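Local coordinates for protein transcription elongation factor SPT6 (PDB 3PJP) that binds the phosphorylated C-terminal repeat domain of RNA polymerase II through its tandem SH2 domain and probably acts as a histone H3-H4 chaperone during transcription elongation, at residues Q20-L25 with D54-V59; K28-F33 with L100-T105; G73-L76 with Q81-H84; L149-N154 with N186-L191. All coordinates share one frame; numbering follows the deposited sequence.

Interaction 1 (Q20-L25 with D54-V59); sequences QAEDYL and DLFQHV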
loop_
_atom_site.group_PDB
_atom_site.type_symbol
_atom_site.label_atom_id
_atom_site.label_comp_id
_atom_site.label_asym_id
_atom_site.label_seq_id
_atom_site.Cartn_x
_atom_site.Cartn_y
_atom_site.Cartn_z
ATOM N N GLN A 20 -9.018 -15.742 -9.694
ATOM C CA GLN A 20 -8.892 -15.674 -11.144
ATOM C C GLN A 20 -8.077 -14.443 -11.527
ATOM O O GLN A 20 -7.193 -14.516 -12.383
ATOM C CB GLN A 20 -10.274 -15.657 -11.808
ATOM C CG GLN A 20 -11.029 -16.992 -11.696
ATOM C CD GLN A 20 -12.476 -16.892 -12.132
ATOM O OE1 GLN A 20 -13.113 -15.853 -11.977
ATOM N NE2 GLN A 20 -13.000 -17.974 -12.706
ATOM N N ALA A 21 -8.365 -13.323 -10.868
ATOM C CA ALA A 21 -7.643 -12.078 -11.110
ATOM C C ALA A 21 -6.145 -12.204 -10.829
ATOM O O ALA A 21 -5.323 -11.724 -11.601
ATOM C CB ALA A 21 -8.259 -10.919 -10.290
ATOM N N GLU A 22 -5.780 -12.846 -9.720
ATOM C CA GLU A 22 -4.362 -13.016 -9.414
ATOM C C GLU A 22 -3.689 -13.907 -10.461
ATOM O O GLU A 22 -2.592 -13.611 -10.934
ATOM C CB GLU A 22 -4.167 -13.600 -8.011
ATOM C CG GLU A 22 -4.738 -12.740 -6.899
ATOM C CD GLU A 22 -4.331 -13.233 -5.530
ATOM O OE1 GLU A 22 -3.707 -14.313 -5.455
ATOM O OE2 GLU A 22 -4.625 -12.546 -4.530
ATOM N N ASP A 23 -4.348 -15.001 -10.823
ATOM C CA ASP A 23 -3.799 -15.869 -11.859
ATOM C C ASP A 23 -3.644 -15.119 -13.181
ATOM O O ASP A 23 -2.653 -15.295 -13.886
ATOM C CB ASP A 23 -4.652 -17.126 -12.041
ATOM C CG ASP A 23 -4.492 -18.108 -10.892
ATOM O OD1 ASP A 23 -3.531 -17.956 -10.105
ATOM O OD2 ASP A 23 -5.322 -19.036 -10.784
ATOM N N TYR A 24 -4.616 -14.273 -13.507
ATOM C CA TYR A 24 -4.552 -13.501 -14.743
ATOM C C TYR A 24 -3.396 -12.495 -14.732
ATOM O O TYR A 24 -2.710 -12.321 -15.741
ATOM C CB TYR A 24 -5.891 -12.800 -15.003
ATOM C CG TYR A 24 -5.931 -11.907 -16.222
ATOM C CD1 TYR A 24 -6.231 -12.426 -17.477
ATOM C CD2 TYR A 24 -5.703 -10.540 -16.113
ATOM C CE1 TYR A 24 -6.283 -11.605 -18.592
ATOM C CE2 TYR A 24 -5.748 -9.708 -17.225
ATOM C CZ TYR A 24 -6.038 -10.252 -18.465
ATOM O OH TYR A 24 -6.092 -9.437 -19.574
ATOM N N LEU A 25 -3.165 -11.846 -13.585
ATOM C CA LEU A 25 -2.125 -10.833 -13.504
ATOM C C LEU A 25 -0.734 -11.366 -13.186
ATOM O O LEU A 25 0.235 -10.610 -13.225
ATOM C CB LEU A 25 -2.481 -9.801 -12.437
ATOM C CG LEU A 25 -3.705 -8.926 -12.659
ATOM C CD1 LEU A 25 -3.994 -8.158 -11.352
ATOM C CD2 LEU A 25 -3.472 -7.974 -13.825
ATOM N N ASP A 54 4.077 -12.364 -7.282
ATOM C CA ASP A 54 3.088 -13.058 -6.466
ATOM C C ASP A 54 2.508 -12.203 -5.339
ATOM O O ASP A 54 2.057 -12.732 -4.318
ATOM C CB ASP A 54 3.687 -14.360 -5.919
ATOM C CG ASP A 54 4.123 -15.313 -7.037
ATOM O OD1 ASP A 54 3.486 -15.305 -8.116
ATOM O OD2 ASP A 54 5.110 -16.062 -6.847
ATOM N N LEU A 55 2.509 -10.882 -5.525
ATOM C CA LEU A 55 2.000 -9.966 -4.505
ATOM C C LEU A 55 0.916 -9.064 -5.092
ATOM O O LEU A 55 1.192 -8.215 -5.944
ATOM C CB LEU A 55 3.142 -9.133 -3.906
ATOM C CG LEU A 55 2.814 -8.233 -2.711
ATOM C CD1 LEU A 55 2.384 -9.050 -1.495
ATOM C CD2 LEU A 55 3.995 -7.342 -2.359
ATOM N N PHE A 56 -0.323 -9.273 -4.658
ATOM C CA PHE A 56 -1.452 -8.561 -5.241
ATOM C C PHE A 56 -2.330 -7.945 -4.182
ATOM O O PHE A 56 -2.521 -8.516 -3.100
ATOM C CB PHE A 56 -2.332 -9.503 -6.058
ATOM C CG PHE A 56 -1.567 -10.422 -6.943
ATOM C CD1 PHE A 56 -1.245 -10.044 -8.239
ATOM C CD2 PHE A 56 -1.161 -11.664 -6.483
ATOM C CE1 PHE A 56 -0.533 -10.913 -9.068
ATOM C CE2 PHE A 56 -0.457 -12.521 -7.305
ATOM C CZ PHE A 56 -0.136 -12.140 -8.590
ATOM N N GLN A 57 -2.900 -6.798 -4.523
ATOM C CA GLN A 57 -3.858 -6.162 -3.647
ATOM C C GLN A 57 -5.236 -6.120 -4.275
ATOM O O GLN A 57 -5.383 -5.845 -5.471
ATOM C CB GLN A 57 -3.394 -4.755 -3.274
ATOM C CG GLN A 57 -4.385 -3.996 -2.423
ATOM C CD GLN A 57 -3.832 -2.676 -1.953
ATOM O OE1 GLN A 57 -3.824 -1.689 -2.692
ATOM N NE2 GLN A 57 -3.336 -2.652 -0.719
ATOM N N HIS A 58 -6.244 -6.398 -3.459
ATOM C CA HIS A 58 -7.629 -6.290 -3.876
ATOM C C HIS A 58 -8.267 -5.078 -3.203
ATOM O O HIS A 58 -8.205 -4.929 -1.976
ATOM C CB HIS A 58 -8.372 -7.575 -3.528
ATOM C CG HIS A 58 -7.742 -8.808 -4.103
ATOM N ND1 HIS A 58 -8.077 -9.303 -5.345
ATOM C CD2 HIS A 58 -6.798 -9.643 -3.608
ATOM C CE1 HIS A 58 -7.371 -10.394 -5.589
ATOM N NE2 HIS A 58 -6.587 -10.624 -4.550
ATOM N N VAL A 59 -8.852 -4.215 -4.026
ATOM C CA VAL A 59 -9.401 -2.934 -3.594
ATOM C C VAL A 59 -10.901 -2.947 -3.818
ATOM O O VAL A 59 -11.370 -3.214 -4.934
ATOM C CB VAL A 59 -8.763 -1.806 -4.399
ATOM C CG1 VAL A 59 -9.273 -0.434 -3.928
ATOM C CG2 VAL A 59 -7.248 -1.887 -4.295
HETATM O O HOH W 1 -0.842 -14.023 -3.744
#
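In the first SH2 domain of the tandem, E22 on helix 18-25 meets F56 and H58 on strand 55-64, where the helix lies over the central sheet beside the region that forms the phosphate-binding pocket in classical SH2 domains. H58 NE2 donates to E22 OE2 over 2.7 Å, and the N-H...O angle of 169° makes this bond nearly straight. OE2 lies close to the imidazole plane and is met on its anti side; the planes of ring and carboxylate are 22° apart, nearly coplanar. An extended glutamate suits this place because its chain beyond CG (chi2 -171°) carries the acid from the helix to the strand. The opposite ring nitrogen, ND1, bonds to T48 OG1 of the adjacent strand 44-52, and these two partners together should fix the ring's rotation. R36 of strand 33-37 is probably the arginine of the FLVR-type motif. An acetate, probably from the crystallisation liquor, is bound about 5 Å from the H58 side chain and may mark an anion-binding pocket.

F56 forms the apolar half of the contact. E22 CB stands over one face of its ring, 4.0 Å from the centroid, in a CH-pi contact, and E22 CD passes 3.7 Å from F56 CD2. L25, one helical turn after E22, supplies a further apolar surface: its CB reaches F56 CE1 at 4.0 Å, approaching obliquely. A broad phenylalanine thus supports the aliphatic part of the glutamate whose acid end serves the histidine. E22 OE1 takes a weak bond from a water at 3.3 Å, and the same water donates to D54 O at 3.2 Å, just before the strand begins.

Interaction 2 (K28-F33 with L100-T105); sequences KERGDF and LLNELT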
loop_
_atom_site.group_PDB
_atom_site.type_symbol
_atom_site.label_atom_id
_atom_site.label_comp_id
_atom_site.label_asym_id
_atom_site.label_seq_id
_atom_site.Cartn_x
_atom_site.Cartn_y
_atom_site.Cartn_z
ATOM N N LYS A 28 1.998 -10.420 -15.444
ATOM C CA LYS A 28 2.042 -9.009 -15.810
ATOM C C LYS A 28 3.078 -8.247 -14.974
ATOM O O LYS A 28 3.889 -8.851 -14.275
ATOM C CB LYS A 28 0.651 -8.376 -15.680
ATOM C CG LYS A 28 -0.423 -9.052 -16.541
ATOM C CD LYS A 28 -0.130 -8.894 -18.022
ATOM C CE LYS A 28 -1.238 -9.492 -18.881
ATOM N NZ LYS A 28 -2.552 -8.821 -18.669
ATOM N N GLU A 29 3.057 -6.921 -15.063
ATOM C CA GLU A 29 4.030 -6.093 -14.356
ATOM C C GLU A 29 3.396 -5.322 -13.206
ATOM O O GLU A 29 2.173 -5.244 -13.100
ATOM C CB GLU A 29 4.696 -5.110 -15.322
ATOM C CG GLU A 29 5.473 -5.772 -16.446
ATOM C CD GLU A 29 6.666 -6.555 -15.942
ATOM O OE1 GLU A 29 7.479 -5.978 -15.191
ATOM O OE2 GLU A 29 6.790 -7.747 -16.291
ATOM N N ARG A 30 4.239 -4.765 -12.340
ATOM C CA ARG A 30 3.762 -3.917 -11.249
ATOM C C ARG A 30 2.852 -2.827 -11.804
ATOM O O ARG A 30 3.198 -2.149 -12.773
ATOM C CB ARG A 30 4.928 -3.260 -10.513
ATOM C CG ARG A 30 4.480 -2.240 -9.491
ATOM C CD ARG A 30 5.654 -1.600 -8.751
ATOM N NE ARG A 30 6.312 -2.541 -7.844
ATOM C CZ ARG A 30 7.349 -2.228 -7.072
ATOM N NH1 ARG A 30 7.859 -1.004 -7.095
ATOM N NH2 ARG A 30 7.880 -3.143 -6.275
ATOM N N GLY A 31 1.678 -2.671 -11.200
ATOM C CA GLY A 31 0.754 -1.632 -11.627
ATOM C C GLY A 31 -0.348 -2.133 -12.542
ATOM O O GLY A 31 -1.389 -1.487 -12.667
ATOM N N ASP A 32 -0.133 -3.283 -13.183
ATOM C CA ASP A 32 -1.180 -3.871 -14.023
ATOM C C ASP A 32 -2.352 -4.299 -13.157
ATOM O O ASP A 32 -2.166 -4.689 -12.007
ATOM C CB ASP A 32 -0.644 -5.031 -14.857
ATOM C CG ASP A 32 0.216 -4.558 -15.995
ATOM O OD1 ASP A 32 -0.059 -3.456 -16.522
ATOM O OD2 ASP A 32 1.168 -5.268 -16.358
ATOM N N PHE A 33 -3.561 -4.194 -13.694
ATOM C CA PHE A 33 -4.754 -4.361 -12.880
ATOM C C PHE A 33 -5.918 -4.903 -13.699
ATOM O O PHE A 33 -5.859 -4.955 -14.922
ATOM C CB PHE A 33 -5.151 -3.018 -12.230
ATOM C CG PHE A 33 -5.657 -2.000 -13.211
ATOM C CD1 PHE A 33 -7.020 -1.871 -13.472
ATOM C CD2 PHE A 33 -4.775 -1.198 -13.898
ATOM C CE1 PHE A 33 -7.486 -0.939 -14.394
ATOM C CE2 PHE A 33 -5.241 -0.265 -14.828
ATOM C CZ PHE A 33 -6.596 -0.147 -15.070
ATOM N N LEU A 100 3.246 6.010 -5.594
ATOM C CA LEU A 100 3.765 6.018 -4.228
ATOM C C LEU A 100 4.520 4.722 -3.919
ATOM O O LEU A 100 5.546 4.747 -3.234
ATOM C CB LEU A 100 2.638 6.289 -3.225
ATOM C CG LEU A 100 2.086 7.732 -3.274
ATOM C CD1 LEU A 100 0.697 7.819 -2.637
ATOM C CD2 LEU A 100 3.046 8.733 -2.609
ATOM N N LEU A 101 4.030 3.598 -4.441
ATOM C CA LEU A 101 4.716 2.323 -4.234
ATOM C C LEU A 101 6.114 2.427 -4.826
ATOM O O LEU A 101 7.101 2.034 -4.203
ATOM C CB LEU A 101 3.953 1.180 -4.912
ATOM C CG LEU A 101 4.643 -0.188 -4.952
ATOM C CD1 LEU A 101 5.015 -0.616 -3.530
ATOM C CD2 LEU A 101 3.746 -1.221 -5.644
ATOM N N ASN A 102 6.199 2.963 -6.038
ATOM C CA ASN A 102 7.504 3.105 -6.668
ATOM C C ASN A 102 8.394 4.110 -5.944
ATOM O O ASN A 102 9.606 3.909 -5.856
ATOM C CB ASN A 102 7.367 3.456 -8.152
ATOM C CG ASN A 102 6.998 2.242 -9.003
ATOM O OD1 ASN A 102 7.565 1.165 -8.843
ATOM N ND2 ASN A 102 6.034 2.413 -9.893
ATOM N N GLU A 103 7.800 5.178 -5.415
ATOM C CA GLU A 103 8.561 6.158 -4.627
ATOM C C GLU A 103 9.248 5.479 -3.442
ATOM O O GLU A 103 10.439 5.689 -3.195
ATOM C CB GLU A 103 7.667 7.304 -4.135
ATOM C CG GLU A 103 8.433 8.480 -3.544
ATOM C CD GLU A 103 7.523 9.597 -3.070
ATOM O OE1 GLU A 103 6.467 9.818 -3.708
ATOM O OE2 GLU A 103 7.869 10.257 -2.064
ATOM N N LEU A 104 8.499 4.663 -2.713
ATOM C CA LEU A 104 9.089 3.971 -1.563
ATOM C C LEU A 104 10.121 2.897 -1.940
ATOM O O LEU A 104 11.210 2.870 -1.364
ATOM C CB LEU A 104 8.016 3.447 -0.590
ATOM C CG LEU A 104 8.512 2.893 0.765
ATOM C CD1 LEU A 104 9.479 3.853 1.430
ATOM C CD2 LEU A 104 7.343 2.596 1.698
ATOM N N THR A 105 9.811 2.033 -2.901
ATOM C CA THR A 105 10.749 0.958 -3.247
ATOM C C THR A 105 12.022 1.471 -3.924
ATOM O O THR A 105 13.044 0.783 -3.931
ATOM C CB THR A 105 10.104 -0.158 -4.107
ATOM O OG1 THR A 105 9.750 0.356 -5.400
ATOM C CG2 THR A 105 8.865 -0.708 -3.406
HETATM O O HOH W 2 5.259 0.356 -11.833
#
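R30 reaches across to N102 and T105 with a single nitrogen: NH1 donates to N102 OD1 at 2.8 Å and to T105 OG1 at 2.9 Å, with N-H...O angles of 153° and 156°. Both acceptors sit at the edge of the guanidinium, near its plane, whereas L101 lies over one face, its CD2 3.6 Å from R30 NE. Asparagine and threonine, placed a turn of helix apart, are short polar residues well matched to the two protons of one NH1, and L101, the residue before N102, packs on the flat face of the guanidinium, which carries no N-H for a hydrogen bond. The side chain leaves the turn extended and bends only at chi3 (-70°), which brings the guanidinium round onto the helix.

Further out, R30 NE is bonded to L51 O and NH2 forms a salt bridge with D52, so every nitrogen of the group is engaged. The arginine itself sits in a type II beta turn from E29 to D32, in which G31 readily takes the positive phi that the third position requires. D32 OD2 accepts from E29 N at 2.8 Å and braces the turn. A water accepts from N102 ND2 at 2.9 Å and bonds weakly to R30 O.

With NH1 donating, T105 OG1 serves as acceptor. The cation also lies near the C-terminal end of helix 86-105, so its charge is probably stabilised both by D52 and by the helix dipole.

Interaction 3 (G73-L76 with Q81-H84); sequences GKVL and QRYH. With ACT (acetate ion), chain D.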
loop_
_atom_site.group_PDB
_atom_site.type_symbol
_atom_site.label_atom_id
_atom_site.label_comp_id
_atom_site.label_asym_id
_atom_site.label_seq_id
_atom_site.Cartn_x
_atom_site.Cartn_y
_atom_site.Cartn_z
ATOM N N GLY A 73 -23.459 2.590 -10.308
ATOM C CA GLY A 73 -23.639 3.737 -9.433
ATOM C C GLY A 73 -23.092 5.025 -10.023
ATOM O O GLY A 73 -22.069 5.017 -10.715
ATOM N N LYS A 74 -23.788 6.132 -9.758
ATOM C CA LYS A 74 -23.337 7.459 -10.178
ATOM C C LYS A 74 -22.135 7.945 -9.362
ATOM O O LYS A 74 -21.412 8.859 -9.791
ATOM C CB LYS A 74 -24.466 8.490 -10.042
ATOM C CG LYS A 74 -25.542 8.443 -11.122
ATOM C CD LYS A 74 -26.516 9.598 -10.921
ATOM C CE LYS A 74 -27.855 9.340 -11.584
ATOM N NZ LYS A 74 -28.956 9.999 -10.831
ATOM N N VAL A 75 -21.945 7.348 -8.185
ATOM C CA VAL A 75 -20.854 7.704 -7.277
ATOM C C VAL A 75 -20.193 6.406 -6.849
ATOM O O VAL A 75 -20.885 5.467 -6.476
ATOM C CB VAL A 75 -21.377 8.456 -6.025
ATOM C CG1 VAL A 75 -20.253 8.740 -5.022
ATOM C CG2 VAL A 75 -22.027 9.778 -6.427
ATOM N N LEU A 76 -18.864 6.352 -6.931
ATOM C CA LEU A 76 -18.108 5.174 -6.525
ATOM C C LEU A 76 -17.158 5.531 -5.405
ATOM O O LEU A 76 -16.443 6.518 -5.496
ATOM C CB LEU A 76 -17.301 4.642 -7.707
ATOM C CG LEU A 76 -18.063 4.352 -9.005
ATOM C CD1 LEU A 76 -17.071 3.952 -10.083
ATOM C CD2 LEU A 76 -19.143 3.287 -8.823
ATOM N N GLN A 81 -13.084 7.691 -0.106
ATOM C CA GLN A 81 -13.090 8.778 -1.071
ATOM C C GLN A 81 -14.117 8.568 -2.184
ATOM O O GLN A 81 -14.185 7.491 -2.789
ATOM C CB GLN A 81 -11.704 8.961 -1.687
ATOM C CG GLN A 81 -11.676 10.059 -2.724
ATOM C CD GLN A 81 -12.031 11.395 -2.116
ATOM O OE1 GLN A 81 -11.447 11.797 -1.112
ATOM N NE2 GLN A 81 -13.007 12.085 -2.706
ATOM N N ARG A 82 -14.889 9.615 -2.489
ATOM C CA ARG A 82 -15.837 9.530 -3.600
ATOM C C ARG A 82 -15.259 9.915 -4.956
ATOM O O ARG A 82 -14.477 10.865 -5.082
ATOM C CB ARG A 82 -17.093 10.361 -3.321
ATOM C CG ARG A 82 -17.935 9.756 -2.228
ATOM C CD ARG A 82 -18.590 10.823 -1.388
ATOM N NE ARG A 82 -19.938 11.106 -1.845
ATOM C CZ ARG A 82 -21.036 10.642 -1.258
ATOM N NH1 ARG A 82 -20.945 9.871 -0.178
ATOM N NH2 ARG A 82 -22.225 10.957 -1.751
ATOM N N TYR A 83 -15.681 9.165 -5.972
ATOM C CA TYR A 83 -15.290 9.405 -7.353
ATOM C C TYR A 83 -16.522 9.301 -8.252
ATOM O O TYR A 83 -17.519 8.693 -7.869
ATOM C CB TYR A 83 -14.267 8.370 -7.815
ATOM C CG TYR A 83 -13.026 8.303 -6.955
ATOM C CD1 TYR A 83 -11.901 9.052 -7.262
ATOM C CD2 TYR A 83 -12.978 7.479 -5.843
ATOM C CE1 TYR A 83 -10.760 8.998 -6.479
ATOM C CE2 TYR A 83 -11.842 7.411 -5.057
ATOM C CZ TYR A 83 -10.738 8.169 -5.383
ATOM O OH TYR A 83 -9.612 8.102 -4.597
ATOM N N HIS A 84 -16.442 9.883 -9.446
ATOM C CA HIS A 84 -17.553 9.854 -10.393
ATOM C C HIS A 84 -17.653 8.566 -11.192
ATOM O O HIS A 84 -18.752 8.133 -11.557
ATOM C CB HIS A 84 -17.432 11.009 -11.387
ATOM C CG HIS A 84 -17.457 12.357 -10.750
ATOM N ND1 HIS A 84 -18.560 12.843 -10.084
ATOM C CD2 HIS A 84 -16.513 13.325 -10.680
ATOM C CE1 HIS A 84 -18.291 14.055 -9.623
ATOM N NE2 HIS A 84 -17.058 14.371 -9.977
HETATM C C ACT D . -21.088 12.970 -4.506
HETATM O O ACT D . -20.045 12.435 -4.082
HETATM O OXT ACT D . -22.145 12.407 -4.152
HETATM C CH3 ACT D . -21.080 14.200 -5.370
HETATM O O HOH W 3 -19.902 5.735 -12.237
HETATM O O HOH W 4 -21.049 11.564 -9.820
#
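Q81 opens the return strand, two residues before Y83, the partner of L76, and its side chain folds back so that NE2 donates to R82 O at 3.0 Å, meeting a lone pair of that oxygen within the plane of its carbonyl; the long amide suits a residue that bonds to its own strand. R82 follows, its methylenes lying against V75, with CG 3.8 Å from V75 CG1. Beyond them the guanidinium grips an acetate, probably from the crystallisation liquor, in a two-pronged manner: NE donates to its O at 2.6 Å and NH2 to its OXT at 2.8 Å. V75 CG2 touches the same anion.

At Y83 the strands pair fully. L76 N donates to Y83 O at 2.9 Å along a nearly straight bond, and Y83 N returns one to L76 O at 2.8 Å. L76 O also lies at the edge of the tyrosine ring, whose large surface is directed onto helix 86-105. H84 lies just past the strand; one water links its O to G73 O, and another joins its ND1 to K74 O.

L76 and Y83 are therefore a hydrogen-bonded antiparallel pair in a beta hairpin at the border of the first SH2 sheet, preceded by a classic beta bulge in which K74 and V75 both face L64.

Interaction 4 (L149-N154 with N186-L191); sequences LIFKLN and NGFKTL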
loop_
_atom_site.group_PDB
_atom_site.type_symbol
_atom_site.label_atom_id
_atom_site.label_comp_id
_atom_site.label_asym_id
_atom_site.label_seq_id
_atom_site.Cartn_x
_atom_site.Cartn_y
_atom_site.Cartn_z
ATOM N N LEU A 149 8.710 -0.940 8.884
ATOM C CA LEU A 149 9.700 0.068 9.215
ATOM C C LEU A 149 10.467 -0.503 10.398
ATOM O O LEU A 149 9.943 -0.574 11.503
ATOM C CB LEU A 149 9.012 1.376 9.602
ATOM C CG LEU A 149 9.791 2.508 10.284
ATOM C CD1 LEU A 149 11.170 2.741 9.680
ATOM C CD2 LEU A 149 8.967 3.781 10.214
ATOM N N ILE A 150 11.694 -0.943 10.142
ATOM C CA ILE A 150 12.481 -1.681 11.132
ATOM C C ILE A 150 13.680 -0.812 11.497
ATOM O O ILE A 150 14.376 -0.303 10.613
ATOM C CB ILE A 150 12.955 -3.024 10.568
ATOM C CG1 ILE A 150 11.784 -3.756 9.894
ATOM C CG2 ILE A 150 13.596 -3.885 11.669
ATOM C CD1 ILE A 150 12.146 -5.092 9.290
ATOM N N PHE A 151 13.902 -0.625 12.794
ATOM C CA PHE A 151 14.880 0.359 13.269
ATOM C C PHE A 151 15.500 -0.002 14.615
ATOM O O PHE A 151 14.944 -0.772 15.393
ATOM C CB PHE A 151 14.262 1.771 13.332
ATOM C CG PHE A 151 13.099 1.900 14.285
ATOM C CD1 PHE A 151 13.285 2.411 15.554
ATOM C CD2 PHE A 151 11.820 1.534 13.904
ATOM C CE1 PHE A 151 12.221 2.545 16.435
ATOM C CE2 PHE A 151 10.743 1.674 14.786
ATOM C CZ PHE A 151 10.956 2.185 16.058
ATOM N N LYS A 152 16.661 0.586 14.873
ATOM C CA LYS A 152 17.380 0.376 16.118
ATOM C C LYS A 152 18.211 1.626 16.368
ATOM O O LYS A 152 18.969 2.064 15.496
ATOM C CB LYS A 152 18.270 -0.860 15.981
ATOM C CG LYS A 152 18.925 -1.341 17.254
ATOM C CD LYS A 152 19.738 -2.606 16.970
ATOM C CE LYS A 152 20.461 -3.117 18.212
ATOM N NZ LYS A 152 19.522 -3.855 19.083
ATOM N N LEU A 153 18.046 2.209 17.553
ATOM C CA LEU A 153 18.655 3.489 17.902
ATOM C C LEU A 153 20.165 3.393 18.144
ATOM O O LEU A 153 20.929 4.267 17.731
ATOM C CB LEU A 153 17.975 4.050 19.154
ATOM C CG LEU A 153 18.529 5.379 19.668
ATOM C CD1 LEU A 153 18.074 6.540 18.789
ATOM C CD2 LEU A 153 18.124 5.606 21.117
ATOM N N ASN A 154 20.577 2.333 18.827
ATOM C CA ASN A 154 21.983 2.074 19.110
ATOM C C ASN A 154 22.111 0.692 19.727
ATOM O O ASN A 154 21.111 0.004 19.930
ATOM C CB ASN A 154 22.547 3.134 20.058
ATOM C CG ASN A 154 21.746 3.247 21.339
ATOM O OD1 ASN A 154 21.397 2.240 21.958
ATOM N ND2 ASN A 154 21.424 4.474 21.729
ATOM N N ASN A 186 10.695 11.975 8.143
ATOM C CA ASN A 186 10.661 13.038 9.139
ATOM C C ASN A 186 9.622 12.758 10.230
ATOM O O ASN A 186 9.865 13.014 11.402
ATOM C CB ASN A 186 10.394 14.402 8.484
ATOM C CG ASN A 186 11.575 14.896 7.652
ATOM O OD1 ASN A 186 12.703 14.432 7.818
ATOM N ND2 ASN A 186 11.318 15.854 6.765
ATOM N N GLY A 187 8.464 12.246 9.838
ATOM C CA GLY A 187 7.417 11.902 10.786
ATOM C C GLY A 187 7.822 10.762 11.706
ATOM O O GLY A 187 7.544 10.799 12.909
ATOM N N PHE A 188 8.467 9.746 11.139
ATOM C CA PHE A 188 9.058 8.665 11.919
ATOM C C PHE A 188 10.016 9.223 12.977
ATOM O O PHE A 188 9.929 8.870 14.158
ATOM C CB PHE A 188 9.768 7.682 10.976
ATOM C CG PHE A 188 10.793 6.807 11.644
ATOM C CD1 PHE A 188 10.422 5.918 12.635
ATOM C CD2 PHE A 188 12.122 6.850 11.249
ATOM C CE1 PHE A 188 11.361 5.101 13.232
ATOM C CE2 PHE A 188 13.070 6.038 11.847
ATOM C CZ PHE A 188 12.687 5.166 12.837
ATOM N N LYS A 189 10.924 10.099 12.562
ATOM C CA LYS A 189 11.906 10.641 13.501
ATOM C C LYS A 189 11.240 11.434 14.624
ATOM O O LYS A 189 11.693 11.402 15.768
ATOM C CB LYS A 189 12.971 11.467 12.773
ATOM C CG LYS A 189 13.844 10.627 11.845
ATOM C CD LYS A 189 14.821 11.472 11.050
ATOM C CE LYS A 189 15.606 10.611 10.070
ATOM N NZ LYS A 189 16.541 11.412 9.235
ATOM N N THR A 190 10.142 12.109 14.306
ATOM C CA THR A 190 9.396 12.885 15.300
ATOM C C THR A 190 8.721 11.943 16.310
ATOM O O THR A 190 8.705 12.201 17.522
ATOM C CB THR A 190 8.381 13.819 14.598
ATOM O OG1 THR A 190 9.094 14.834 13.882
ATOM C CG2 THR A 190 7.442 14.474 15.589
ATOM N N LEU A 191 8.195 10.833 15.802
ATOM C CA LEU A 191 7.524 9.839 16.627
ATOM C C LEU A 191 8.493 9.081 17.530
ATOM O O LEU A 191 8.063 8.377 18.446
ATOM C CB LEU A 191 6.745 8.857 15.739
ATOM C CG LEU A 191 5.508 9.473 15.089
ATOM C CD1 LEU A 191 4.970 8.574 13.984
ATOM C CD2 LEU A 191 4.432 9.766 16.136
#
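In the second SH2 domain of the tandem, F188 of helix 181-191 packs against both L149 and F151 of strand 146-152, the point at which this helix packs on the central sheet. L149 and F151 are two positions apart on the strand, so both direct their side chains at the helix, and both are buried.

The two phenylalanines form a T-shaped (edge-to-face) pair. The edge of F188 is turned to the face of F151, with centroids 4.9 Å apart and ring planes at 67°. The CE1 corner of F188 stands almost over the middle of the other ring, and its neighbour CZ comes to 3.6 Å from F151 CG. L149 approaches F188 differently, from over its face: L149 CD1 lies 4.2 Å from the centroid, nearly on the ring normal, as a CH-pi contact, while L149 CD2 is 3.5 Å from F188 CD1. One ring thus offers its face to a branched aliphatic group and its rim to an aromatic face, two roles that suit phenylalanine. Its chi1 of 160° places CG anti to the backbone N and projects the ring from the helix down to the sheet.

Y135 and W162, from the strands flanking 146-152, extend the aromatic cluster, meeting F188 and F151 respectively. The alternate strand residue I150 faces the other way, onto helix 115-128. No polar bond crosses between the two segments; the join is purely apolar. Such a sheet, sandwiched between one helix on each of its two faces, is the hallmark of the SH2 fold.

From the N terminus, interaction 1 is the first to close, bringing helix 18-25 onto strand 55-64 after an excursion of 28 residues through two strands. Interaction 2 opens within that excursion, at 28-33, and closes only at 100-105, so the two cross; they also touch, L25 CD2 packing 3.8 Å from F33 N. Interaction 3, the short hairpin of 73-76 with 81-84, lies wholly within the span of interaction 2 and borders the same sheet that interaction 1 reaches. Helix 86-105 then leads toward the second domain, L101 touching its sheet. Interaction 4 follows in series, joining strand 146-152 to helix 181-191; its centre is about 37 Å from that of interaction 3.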